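Side-chain contacts in branched-chain-amino-acid aminotransferase (PDB 6NST), which probably catalyses the reversible, pyridoxal-phosphate-dependent transfer of the amino group between leucine, isoleucine or valine and 2-oxoglutarate in branched-chain amino acid biosynthesis: residues A[56-59]-A[60-63]; A[73-76]-A[77-81]; A[218-221]-A[222-226]; A[239-242]-A[243-247]. The protein carries 1 engineered substitution. All blocks are in the same frame, centred on the assembly; numbering follows the deposited sequence.

Contact 1: residues A[56-59]-A[60-63]. With SO4 (sulfate ion), chain G.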
loop_
_atom_site.group_PDB
_atom_site.type_symbol
_atom_site.label_atom_id
_atom_site.label_comp_id
_atom_site.label_asym_id
_atom_site.label_seq_id
_atom_site.Cartn_x
_atom_site.Cartn_y
_atom_site.Cartn_z
ATOM N N GLN A 56 36.215 -7.037 -9.847
ATOM C CA GLN A 56 35.865 -5.655 -10.161
ATOM C C GLN A 56 34.401 -5.365 -9.853
ATOM O O GLN A 56 34.075 -4.304 -9.304
ATOM C CB GLN A 56 36.178 -5.362 -11.630
ATOM C CG GLN A 56 35.784 -3.967 -12.104
ATOM C CD GLN A 56 36.681 -2.871 -11.553
ATOM O OE1 GLN A 56 37.650 -3.139 -10.841
ATOM N NE2 GLN A 56 36.361 -1.624 -11.886
ATOM N N ALA A 57 33.504 -6.297 -10.189
ATOM C CA ALA A 57 32.081 -6.070 -9.959
ATOM C C ALA A 57 31.766 -5.979 -8.471
ATOM O O ALA A 57 30.894 -5.204 -8.062
ATOM C CB ALA A 57 31.256 -7.177 -10.615
ATOM N N HIS A 58 32.462 -6.761 -7.647
ATOM C CA HIS A 58 32.213 -6.704 -6.211
ATOM C C HIS A 58 32.806 -5.442 -5.599
ATOM O O HIS A 58 32.213 -4.850 -4.689
ATOM C CB HIS A 58 32.760 -7.962 -5.535
ATOM C CG HIS A 58 31.923 -9.179 -5.775
ATOM N ND1 HIS A 58 30.781 -9.450 -5.052
ATOM C CD2 HIS A 58 32.051 -10.189 -6.669
ATOM C CE1 HIS A 58 30.246 -10.577 -5.485
ATOM N NE2 HIS A 58 30.996 -11.046 -6.466
ATOM N N THR A 59 33.975 -5.016 -6.083
ATOM C CA THR A 59 34.567 -3.775 -5.601
ATOM C C THR A 59 33.760 -2.567 -6.060
ATOM O O THR A 59 33.568 -1.616 -5.293
ATOM C CB THR A 59 36.020 -3.670 -6.073
ATOM O OG1 THR A 59 36.792 -4.726 -5.484
ATOM C CG2 THR A 59 36.624 -2.329 -5.679
ATOM N N ASP A 60 33.265 -2.594 -7.301
ATOM C CA ASP A 60 32.441 -1.494 -7.796
ATOM C C ASP A 60 31.132 -1.395 -7.023
ATOM O O ASP A 60 30.647 -0.292 -6.753
ATOM C CB ASP A 60 32.159 -1.670 -9.288
ATOM C CG ASP A 60 33.340 -1.291 -10.157
ATOM O OD1 ASP A 60 34.303 -0.693 -9.631
ATOM O OD2 ASP A 60 33.302 -1.593 -11.369
ATOM N N ARG A 61 30.541 -2.537 -6.666
ATOM C CA ARG A 61 29.301 -2.500 -5.904
ATOM C C ARG A 61 29.541 -2.021 -4.481
ATOM O O ARG A 61 28.674 -1.358 -3.897
ATOM C CB ARG A 61 28.635 -3.875 -5.902
ATOM C CG ARG A 61 27.199 -3.851 -5.411
ATOM C CD ARG A 61 26.509 -5.176 -5.667
ATOM N NE ARG A 61 27.085 -6.261 -4.880
ATOM C CZ ARG A 61 26.677 -7.523 -4.941
ATOM N NH1 ARG A 61 27.257 -8.449 -4.187
ATOM N NH2 ARG A 61 25.687 -7.862 -5.759
ATOM N N LEU A 62 30.707 -2.335 -3.908
ATOM C CA LEU A 62 31.039 -1.812 -2.587
ATOM C C LEU A 62 31.092 -0.289 -2.604
ATOM O O LEU A 62 30.533 0.369 -1.718
ATOM C CB LEU A 62 32.369 -2.392 -2.108
ATOM C CG LEU A 62 32.726 -2.095 -0.651
ATOM C CD1 LEU A 62 31.786 -2.837 0.295
ATOM C CD2 LEU A 62 34.178 -2.446 -0.361
ATOM N N PHE A 63 31.749 0.290 -3.612
ATOM C CA PHE A 63 31.812 1.744 -3.713
ATOM C C PHE A 63 30.458 2.339 -4.074
ATOM O O PHE A 63 30.124 3.438 -3.615
ATOM C CB PHE A 63 32.879 2.153 -4.729
ATOM C CG PHE A 63 34.275 2.127 -4.175
ATOM C CD1 PHE A 63 34.901 0.925 -3.889
ATOM C CD2 PHE A 63 34.961 3.308 -3.932
ATOM C CE1 PHE A 63 36.187 0.900 -3.372
ATOM C CE2 PHE A 63 36.249 3.290 -3.417
ATOM C CZ PHE A 63 36.860 2.085 -3.136
HETATM S S SO4 G . 25.295 -11.894 -5.028
HETATM O O1 SO4 G . 25.783 -10.629 -5.568
HETATM O O2 SO4 G . 26.198 -12.358 -3.985
HETATM O O3 SO4 G . 23.957 -11.708 -4.467
HETATM O O4 SO4 G . 25.239 -12.885 -6.099
#
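A chi1 of -75° sets the H58 imidazole beside its own backbone N, with CG opposite the carbonyl carbon, and a bend at chi3 (66°) in the otherwise extended R61 brings its guanidinium alongside. Both side chains leave the same side of helix 55-68 and run side by side. The two flat groups end nearly perpendicular, their planes 88° apart, with H58 ND1 3.8 Å from R61 NH1. That is packing; the polar link between them is E39 on strand 36-46, which is hydrogen-bonded to H58 ND1 and forms a salt bridge with R61 NE. At its far end the guanidinium presents an edge to the bound sulfate. O1 lies in the guanidinium plane and accepts from both terminal nitrogens, 3.0 Å from R61 NH1 and 2.8 Å from R61 NH2.

On another side of the helix T59 and F63 also run alongside each other. The methyl T59 CG2 rests 4.0 Å from F63 CE1, while the carbonyl T59 O sits at the ring edge, 3.2 Å from F63 CD1. That same oxygen accepts the backbone bond from F63 N at 3.1 Å. The T59 hydroxyl turns away to N81 and to L55 O.

E39 thus acts as a second-shell carboxylate that steadies R61, whose two NH groups converge on one anion oxygen. With K160 close by, this is consistent with a seat for the cofactor phosphate, occupied here by sulfate.

Contact 2: residues A[73-76]-A[77-81]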
loop_
_atom_site.group_PDB
_atom_site.type_symbol
_atom_site.label_atom_id
_atom_site.label_comp_id
_atom_site.label_asym_id
_atom_site.label_seq_id
_atom_site.Cartn_x
_atom_site.Cartn_y
_atom_site.Cartn_z
ATOM N N ILE A 73 34.793 6.015 1.316
ATOM C CA ILE A 73 35.827 5.005 1.533
ATOM C C ILE A 73 37.191 5.680 1.459
ATOM O O ILE A 73 37.506 6.325 0.448
ATOM C CB ILE A 73 35.718 3.863 0.511
ATOM C CG1 ILE A 73 34.331 3.222 0.570
ATOM C CG2 ILE A 73 36.806 2.825 0.758
ATOM C CD1 ILE A 73 34.131 2.110 -0.441
ATOM N N PRO A 74 38.035 5.555 2.488
ATOM C CA PRO A 74 39.324 6.264 2.481
ATOM C C PRO A 74 40.351 5.618 1.564
ATOM O O PRO A 74 41.531 5.981 1.591
ATOM C CB PRO A 74 39.775 6.197 3.948
ATOM C CG PRO A 74 38.580 5.688 4.722
ATOM C CD PRO A 74 37.809 4.852 3.757
ATOM N N TYR A 75 39.915 4.658 0.758
ATOM C CA TYR A 75 40.788 3.944 -0.155
ATOM C C TYR A 75 40.125 3.867 -1.520
ATOM O O TYR A 75 38.903 3.979 -1.650
ATOM C CB TYR A 75 41.116 2.537 0.371
ATOM C CG TYR A 75 41.678 2.574 1.770
ATOM C CD1 TYR A 75 43.021 2.850 1.990
ATOM C CD2 TYR A 75 40.859 2.367 2.875
ATOM C CE1 TYR A 75 43.539 2.906 3.266
ATOM C CE2 TYR A 75 41.368 2.420 4.157
ATOM C CZ TYR A 75 42.709 2.690 4.345
ATOM O OH TYR A 75 43.223 2.749 5.616
ATOM N N SER A 76 40.949 3.684 -2.540
ATOM C CA SER A 76 40.464 3.636 -3.907
ATOM C C SER A 76 40.124 2.205 -4.305
ATOM O O SER A 76 40.421 1.244 -3.593
ATOM C CB SER A 76 41.505 4.215 -4.855
ATOM O OG SER A 76 42.703 3.461 -4.799
ATOM N N ARG A 77 39.497 2.072 -5.474
ATOM C CA ARG A 77 39.140 0.747 -5.968
ATOM C C ARG A 77 40.380 -0.106 -6.211
ATOM O O ARG A 77 40.377 -1.309 -5.924
ATOM C CB ARG A 77 38.309 0.875 -7.243
ATOM C CG ARG A 77 36.948 1.504 -7.009
ATOM C CD ARG A 77 36.206 1.725 -8.312
ATOM N NE ARG A 77 34.857 2.235 -8.085
ATOM C CZ ARG A 77 34.571 3.509 -7.841
ATOM N NH1 ARG A 77 35.542 4.411 -7.784
ATOM N NH2 ARG A 77 33.316 3.882 -7.649
ATOM N N ASP A 78 41.455 0.500 -6.724
ATOM C CA ASP A 78 42.668 -0.265 -6.994
ATOM C C ASP A 78 43.287 -0.793 -5.706
ATOM O O ASP A 78 43.817 -1.910 -5.679
ATOM C CB ASP A 78 43.677 0.589 -7.762
ATOM C CG ASP A 78 44.920 -0.188 -8.155
ATOM O OD1 ASP A 78 44.827 -1.043 -9.060
ATOM O OD2 ASP A 78 45.990 0.054 -7.559
ATOM N N GLU A 79 43.231 -0.007 -4.628
ATOM C CA GLU A 79 43.728 -0.495 -3.344
ATOM C C GLU A 79 42.853 -1.619 -2.807
ATOM O O GLU A 79 43.365 -2.607 -2.268
ATOM C CB GLU A 79 43.801 0.648 -2.335
ATOM C CG GLU A 79 44.657 1.816 -2.776
ATOM C CD GLU A 79 44.798 2.861 -1.693
ATOM O OE1 GLU A 79 45.550 2.618 -0.726
ATOM O OE2 GLU A 79 44.142 3.918 -1.797
ATOM N N ILE A 80 41.532 -1.487 -2.948
ATOM C CA ILE A 80 40.627 -2.516 -2.445
ATOM C C ILE A 80 40.788 -3.805 -3.238
ATOM O O ILE A 80 40.814 -4.902 -2.665
ATOM C CB ILE A 80 39.174 -2.007 -2.467
ATOM C CG1 ILE A 80 39.017 -0.826 -1.511
ATOM C CG2 ILE A 80 38.213 -3.121 -2.088
ATOM C CD1 ILE A 80 39.455 -1.133 -0.094
ATOM N N ASN A 81 40.902 -3.699 -4.567
ATOM C CA ASN A 81 41.165 -4.882 -5.380
ATOM C C ASN A 81 42.467 -5.553 -4.961
ATOM O O ASN A 81 42.534 -6.783 -4.848
ATOM C CB ASN A 81 41.216 -4.510 -6.863
ATOM C CG ASN A 81 39.877 -4.049 -7.398
ATOM O OD1 ASN A 81 38.944 -4.838 -7.525
ATOM N ND2 ASN A 81 39.783 -2.769 -7.734
#
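E79 OE2 is gripped twice by S76: the backbone S76 N donates to it at 3.3 Å over a nearly straight path (165°), and S76 OG adds a weak bond at 3.4 Å. S76 is the N-cap of helix 77-89 and E79 sits three residues on, so the bond from S76 N is the glutamate half of a capping box, the carboxylate reaching back to the amide that precedes the first turn. S76 N meets OE2 from above the carboxylate plane. With CG beside its own backbone N (chi1 -57°) and the chain extended beyond it, E79 lies back along S76, and E79 CG comes within 3.3 Å of S76 OG. The helix proper opens with I80 N donating to S76 O at 3.0 Å.

The other carboxylate oxygen, E79 OE1, lies at the edge of the Y75 ring, 3.7 Å from Y75 CD1, with ring and carboxylate turned 76° apart. The Y75 ring also stacks edge-to-face with W11, and together with I80 it packs on V120 of strand 118-126. The apolar side of the turn closes where Y75 CB meets the terminal methyl I80 CD1, 4.1 Å away.

Contact 3: residues A[218-221]-A[222-226]. With SO4 (sulfate ion), chain G.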
loop_
_atom_site.group_PDB
_atom_site.type_symbol
_atom_site.label_atom_id
_atom_site.label_comp_id
_atom_site.label_asym_id
_atom_site.label_seq_id
_atom_site.Cartn_x
_atom_site.Cartn_y
_atom_site.Cartn_z
ATOM N N ASN A 218 20.270 -6.510 -6.935
ATOM C CA ASN A 218 20.863 -6.746 -8.252
ATOM C C ASN A 218 22.095 -7.626 -8.058
ATOM O O ASN A 218 23.240 -7.169 -8.067
ATOM C CB ASN A 218 21.213 -5.422 -8.926
ATOM C CG ASN A 218 21.508 -5.575 -10.407
ATOM O OD1 ASN A 218 21.760 -6.676 -10.894
ATOM N ND2 ASN A 218 21.482 -4.462 -11.131
ATOM N N GLY A 219 21.845 -8.921 -7.875
ATOM C CA GLY A 219 22.918 -9.835 -7.528
ATOM C C GLY A 219 23.895 -10.034 -8.673
ATOM O O GLY A 219 23.509 -10.181 -9.835
ATOM N N ILE A 220 25.185 -10.036 -8.333
ATOM C CA ILE A 220 26.221 -10.264 -9.334
ATOM C C ILE A 220 26.099 -11.665 -9.918
ATOM O O ILE A 220 26.276 -11.863 -11.125
ATOM C CB ILE A 220 27.611 -10.013 -8.726
ATOM C CG1 ILE A 220 27.774 -8.531 -8.376
ATOM C CG2 ILE A 220 28.713 -10.467 -9.679
ATOM C CD1 ILE A 220 29.112 -8.187 -7.766
ATOM N N THR A 221 25.780 -12.656 -9.079
ATOM C CA THR A 221 25.569 -14.009 -9.583
ATOM C C THR A 221 24.347 -14.067 -10.488
ATOM O O THR A 221 24.338 -14.793 -11.490
ATOM C CB THR A 221 25.415 -14.989 -8.420
ATOM O OG1 THR A 221 26.484 -14.799 -7.487
ATOM C CG2 THR A 221 25.440 -16.427 -8.925
ATOM N N ARG A 222 23.301 -13.314 -10.145
ATOM C CA ARG A 222 22.157 -13.185 -11.038
ATOM C C ARG A 222 22.575 -12.598 -12.380
ATOM O O ARG A 222 22.114 -13.048 -13.434
ATOM C CB ARG A 222 21.084 -12.318 -10.378
ATOM C CG ARG A 222 19.926 -11.947 -11.281
ATOM C CD ARG A 222 19.055 -10.885 -10.624
ATOM N NE ARG A 222 17.850 -10.612 -11.399
ATOM C CZ ARG A 222 17.791 -9.753 -12.410
ATOM N NH1 ARG A 222 18.874 -9.077 -12.777
ATOM N NH2 ARG A 222 16.647 -9.571 -13.056
ATOM N N ASN A 223 23.464 -11.602 -12.360
ATOM C CA ASN A 223 23.917 -10.986 -13.604
ATOM C C ASN A 223 24.741 -11.959 -14.438
ATOM O O ASN A 223 24.671 -11.938 -15.672
ATOM C CB ASN A 223 24.723 -9.722 -13.304
ATOM C CG ASN A 223 25.200 -9.022 -14.563
ATOM O OD1 ASN A 223 26.234 -9.375 -15.130
ATOM N ND2 ASN A 223 24.446 -8.022 -15.005
ATOM N N THR A 224 25.532 -12.815 -13.784
ATOM C CA THR A 224 26.302 -13.809 -14.524
ATOM C C THR A 224 25.389 -14.842 -15.172
ATOM O O THR A 224 25.659 -15.303 -16.287
ATOM C CB THR A 224 27.311 -14.500 -13.605
ATOM O OG1 THR A 224 26.613 -15.234 -12.593
ATOM C CG2 THR A 224 28.215 -13.481 -12.944
ATOM N N ILE A 225 24.306 -15.218 -14.488
ATOM C CA ILE A 225 23.388 -16.203 -15.052
ATOM C C ILE A 225 22.676 -15.629 -16.272
ATOM O O ILE A 225 22.463 -16.333 -17.266
ATOM C CB ILE A 225 22.398 -16.695 -13.977
ATOM C CG1 ILE A 225 22.891 -18.001 -13.348
ATOM C CG2 ILE A 225 21.013 -16.912 -14.567
ATOM C CD1 ILE A 225 24.219 -17.897 -12.639
ATOM N N LEU A 226 22.313 -14.342 -16.230
ATOM C CA LEU A 226 21.731 -13.705 -17.409
ATOM C C LEU A 226 22.695 -13.759 -18.586
ATOM O O LEU A 226 22.282 -13.971 -19.732
ATOM C CB LEU A 226 21.350 -12.252 -17.111
ATOM C CG LEU A 226 20.508 -11.881 -15.882
ATOM C CD1 LEU A 226 19.935 -10.476 -16.034
ATOM C CD2 LEU A 226 19.405 -12.886 -15.611
HETATM S S SO4 G . 25.295 -11.894 -5.028
HETATM O O1 SO4 G . 25.783 -10.629 -5.568
HETATM O O2 SO4 G . 26.198 -12.358 -3.985
HETATM O O3 SO4 G . 23.957 -11.708 -4.467
HETATM O O4 SO4 G . 25.239 -12.885 -6.099
#
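T221 and T224 meet one turn apart near the start of helix 220-231, and they use their hydroxyls in different ways. In T224 the OG1 sits between the backbone N and the carbonyl carbon (chi1 64°), which aims it back down the helix at T221 O, 2.6 Å away. I225 N donates to the same oxygen at 3.0 Å, so one carbonyl holds two donors, both arriving from the same face of its plane. The hydroxyl comes in strongly bent, with a C=O...donor angle of 116°. The same rotamer lays T224 CG2 against I220 O at 3.1 Å.

T221 turns its hydroxyl the other way. OG1 stands beside its own backbone N (chi1 -50°), and the two donors share one sulfate oxygen: T221 OG1 reaches O4 at 2.7 Å and T221 N reaches it at 3.0 Å. I220 N donates to a different oxygen, O1, at 2.9 Å. T221 CG2, opposite the backbone N, lies 4.2 Å from I225 CD1.

R222 extends from CG to NE and carries its guanidinium away from the anion, to a salt bridge with E238 and a hydrogen bond to P211 O. Next to it stands the N218 amide, its plane nearly perpendicular.

The sulfate, also bound by T257 and R61, sits at the amino end of the helix of a beta-alpha-beta unit, beside the N-cap G219, where the first-turn amides I220 N and T221 N, and probably the helix dipole, favour an anion. Such a seat is typical of the cofactor phosphate site of class-IV aminotransferases.

Contact 4: residues A[239-242]-A[243-247]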
loop_
_atom_site.group_PDB
_atom_site.type_symbol
_atom_site.label_atom_id
_atom_site.label_comp_id
_atom_site.label_asym_id
_atom_site.label_seq_id
_atom_site.Cartn_x
_atom_site.Cartn_y
_atom_site.Cartn_z
ATOM N N LYS A 239 10.068 -10.165 -15.108
ATOM C CA LYS A 239 8.702 -9.704 -14.907
ATOM C C LYS A 239 8.313 -9.949 -13.456
ATOM O O LYS A 239 9.059 -10.556 -12.684
ATOM C CB LYS A 239 7.732 -10.399 -15.870
ATOM C CG LYS A 239 7.508 -11.876 -15.599
ATOM C CD LYS A 239 6.526 -12.456 -16.610
ATOM C CE LYS A 239 6.043 -13.836 -16.198
ATOM N NZ LYS A 239 5.270 -13.781 -14.931
ATOM N N ARG A 240 7.134 -9.454 -13.092
ATOM C CA ARG A 240 6.614 -9.685 -11.754
ATOM C C ARG A 240 6.122 -11.119 -11.638
ATOM O O ARG A 240 5.363 -11.598 -12.486
ATOM C CB ARG A 240 5.487 -8.703 -11.439
ATOM C CG ARG A 240 5.851 -7.253 -11.690
ATOM C CD ARG A 240 4.651 -6.348 -11.490
ATOM N NE ARG A 240 4.620 -5.764 -10.154
ATOM C CZ ARG A 240 3.623 -5.018 -9.692
ATOM N NH1 ARG A 240 2.570 -4.771 -10.459
ATOM N NH2 ARG A 240 3.677 -4.522 -8.464
ATOM N N ILE A 241 6.565 -11.807 -10.590
ATOM C CA ILE A 241 6.275 -13.218 -10.376
ATOM C C ILE A 241 5.501 -13.352 -9.074
ATOM O O ILE A 241 5.916 -12.817 -8.040
ATOM C CB ILE A 241 7.566 -14.056 -10.327
ATOM C CG1 ILE A 241 8.304 -13.988 -11.663
ATOM C CG2 ILE A 241 7.254 -15.500 -9.957
ATOM C CD1 ILE A 241 9.637 -14.702 -11.652
ATOM N N THR A 242 4.381 -14.063 -9.124
ATOM C CA THR A 242 3.621 -14.344 -7.918
ATOM C C THR A 242 4.127 -15.628 -7.268
ATOM O O THR A 242 4.850 -16.422 -7.876
ATOM C CB THR A 242 2.130 -14.456 -8.232
ATOM O OG1 THR A 242 1.905 -15.600 -9.065
ATOM C CG2 THR A 242 1.649 -13.207 -8.953
ATOM N N ARG A 243 3.737 -15.833 -6.010
ATOM C CA ARG A 243 4.186 -17.026 -5.301
ATOM C C ARG A 243 3.617 -18.294 -5.932
ATOM O O ARG A 243 4.317 -19.307 -6.038
ATOM C CB ARG A 243 3.815 -16.938 -3.820
ATOM C CG ARG A 243 2.330 -17.082 -3.519
ATOM C CD ARG A 243 2.123 -17.725 -2.162
ATOM N NE ARG A 243 2.277 -16.765 -1.081
ATOM C CZ ARG A 243 2.585 -17.084 0.170
ATOM N NH1 ARG A 243 2.695 -16.128 1.079
ATOM N NH2 ARG A 243 2.799 -18.348 0.509
ATOM N N ASP A 244 2.357 -18.258 -6.371
ATOM C CA ASP A 244 1.759 -19.448 -6.959
ATOM C C ASP A 244 2.248 -19.702 -8.378
ATOM O O ASP A 244 2.114 -20.825 -8.875
ATOM C CB ASP A 244 0.227 -19.360 -6.915
ATOM C CG ASP A 244 -0.311 -18.027 -7.408
ATOM O OD1 ASP A 244 -1.395 -18.029 -8.034
ATOM O OD2 ASP A 244 0.332 -16.982 -7.169
ATOM N N GLU A 245 2.827 -18.694 -9.030
ATOM C CA GLU A 245 3.521 -18.930 -10.291
ATOM C C GLU A 245 4.764 -19.788 -10.081
ATOM O O GLU A 245 5.118 -20.591 -10.952
ATOM C CB GLU A 245 3.878 -17.590 -10.938
ATOM C CG GLU A 245 4.578 -17.689 -12.281
ATOM C CD GLU A 245 4.772 -16.331 -12.934
ATOM O OE1 GLU A 245 4.235 -15.330 -12.406
ATOM O OE2 GLU A 245 5.463 -16.266 -13.974
ATOM N N VAL A 246 5.430 -19.639 -8.933
ATOM C CA VAL A 246 6.560 -20.501 -8.603
ATOM C C VAL A 246 6.095 -21.932 -8.358
ATOM O O VAL A 246 6.804 -22.887 -8.700
ATOM C CB VAL A 246 7.316 -19.940 -7.382
ATOM C CG1 VAL A 246 8.532 -20.802 -7.056
ATOM C CG2 VAL A 246 7.729 -18.496 -7.626
ATOM N N TYR A 247 4.904 -22.106 -7.771
ATOM C CA TYR A 247 4.411 -23.444 -7.455
ATOM C C TYR A 247 4.293 -24.307 -8.707
ATOM O O TYR A 247 4.547 -25.516 -8.660
ATOM C CB TYR A 247 3.050 -23.365 -6.755
ATOM C CG TYR A 247 3.024 -22.667 -5.409
ATOM C CD1 TYR A 247 4.194 -22.381 -4.714
ATOM C CD2 TYR A 247 1.811 -22.301 -4.828
ATOM C CE1 TYR A 247 4.156 -21.743 -3.482
ATOM C CE2 TYR A 247 1.765 -21.667 -3.602
ATOM C CZ TYR A 247 2.941 -21.388 -2.933
ATOM O OH TYR A 247 2.895 -20.759 -1.709
#
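T242 is the N-cap of the short helix 243-247, and its hydroxyl does two jobs. T242 OG1 accepts the capping bond from E245 N at 3.2 Å and donates to D244 OD2 at 2.8 Å, reaching that oxygen from well above the carboxylate plane (53° out of it). The conformation allows both: OG1 lies between the backbone N and the carbonyl carbon (chi1 66°), facing the first turn. By comparison the backbone bonds from E245 N and V246 N to T242 O are weak.

E245 runs out extended to meet K239, which approaches from the opposite direction and bends only at its last torsion (chi4 64°). In the resulting salt bridge K239 NZ sits 2.7 Å from E245 OE2, on the syn lone pair, with a weaker bond of 3.1 Å to E245 OE1. The ammonium also donates weakly to R240 O. I241 crosses E245 at about a right angle, and its CG2 methyl packs 3.8 Å from V246 CG2.

D244 has its strongest partner across the interface, accepting from the backbone N of R158 of the second subunit, while R243 reaches N153 of that subunit and stacks by cation-pi on F147 of the third. Within the chain the turn follows strand 235-238: I241 and V246 rest on I202 of strand 199-204, V246 and R243 on M184 of strand 182-186, and K239 on Y209 of strand 207-210.

Overall arrangement
Contacts 1 and 3 touch each other and share the sulfate, their centres about 13 Å apart: R61 and I220 N both reach O1, while T221 holds O4, and I220 CD1 packs 3.4 Å from H58 ND1. K160, the lysine expected to carry the cofactor, is about 4 Å from the R61 side chain and 8 Å from that of I220. Contact 2 backs onto contact 1 away from this site: F63 CZ packs 3.2 Å from Y75 O, and D60 pairs weakly with R77. Contact 4 is about 19 Å from contact 3 and 40 Å from contact 2, centre to centre, and meets other subunits.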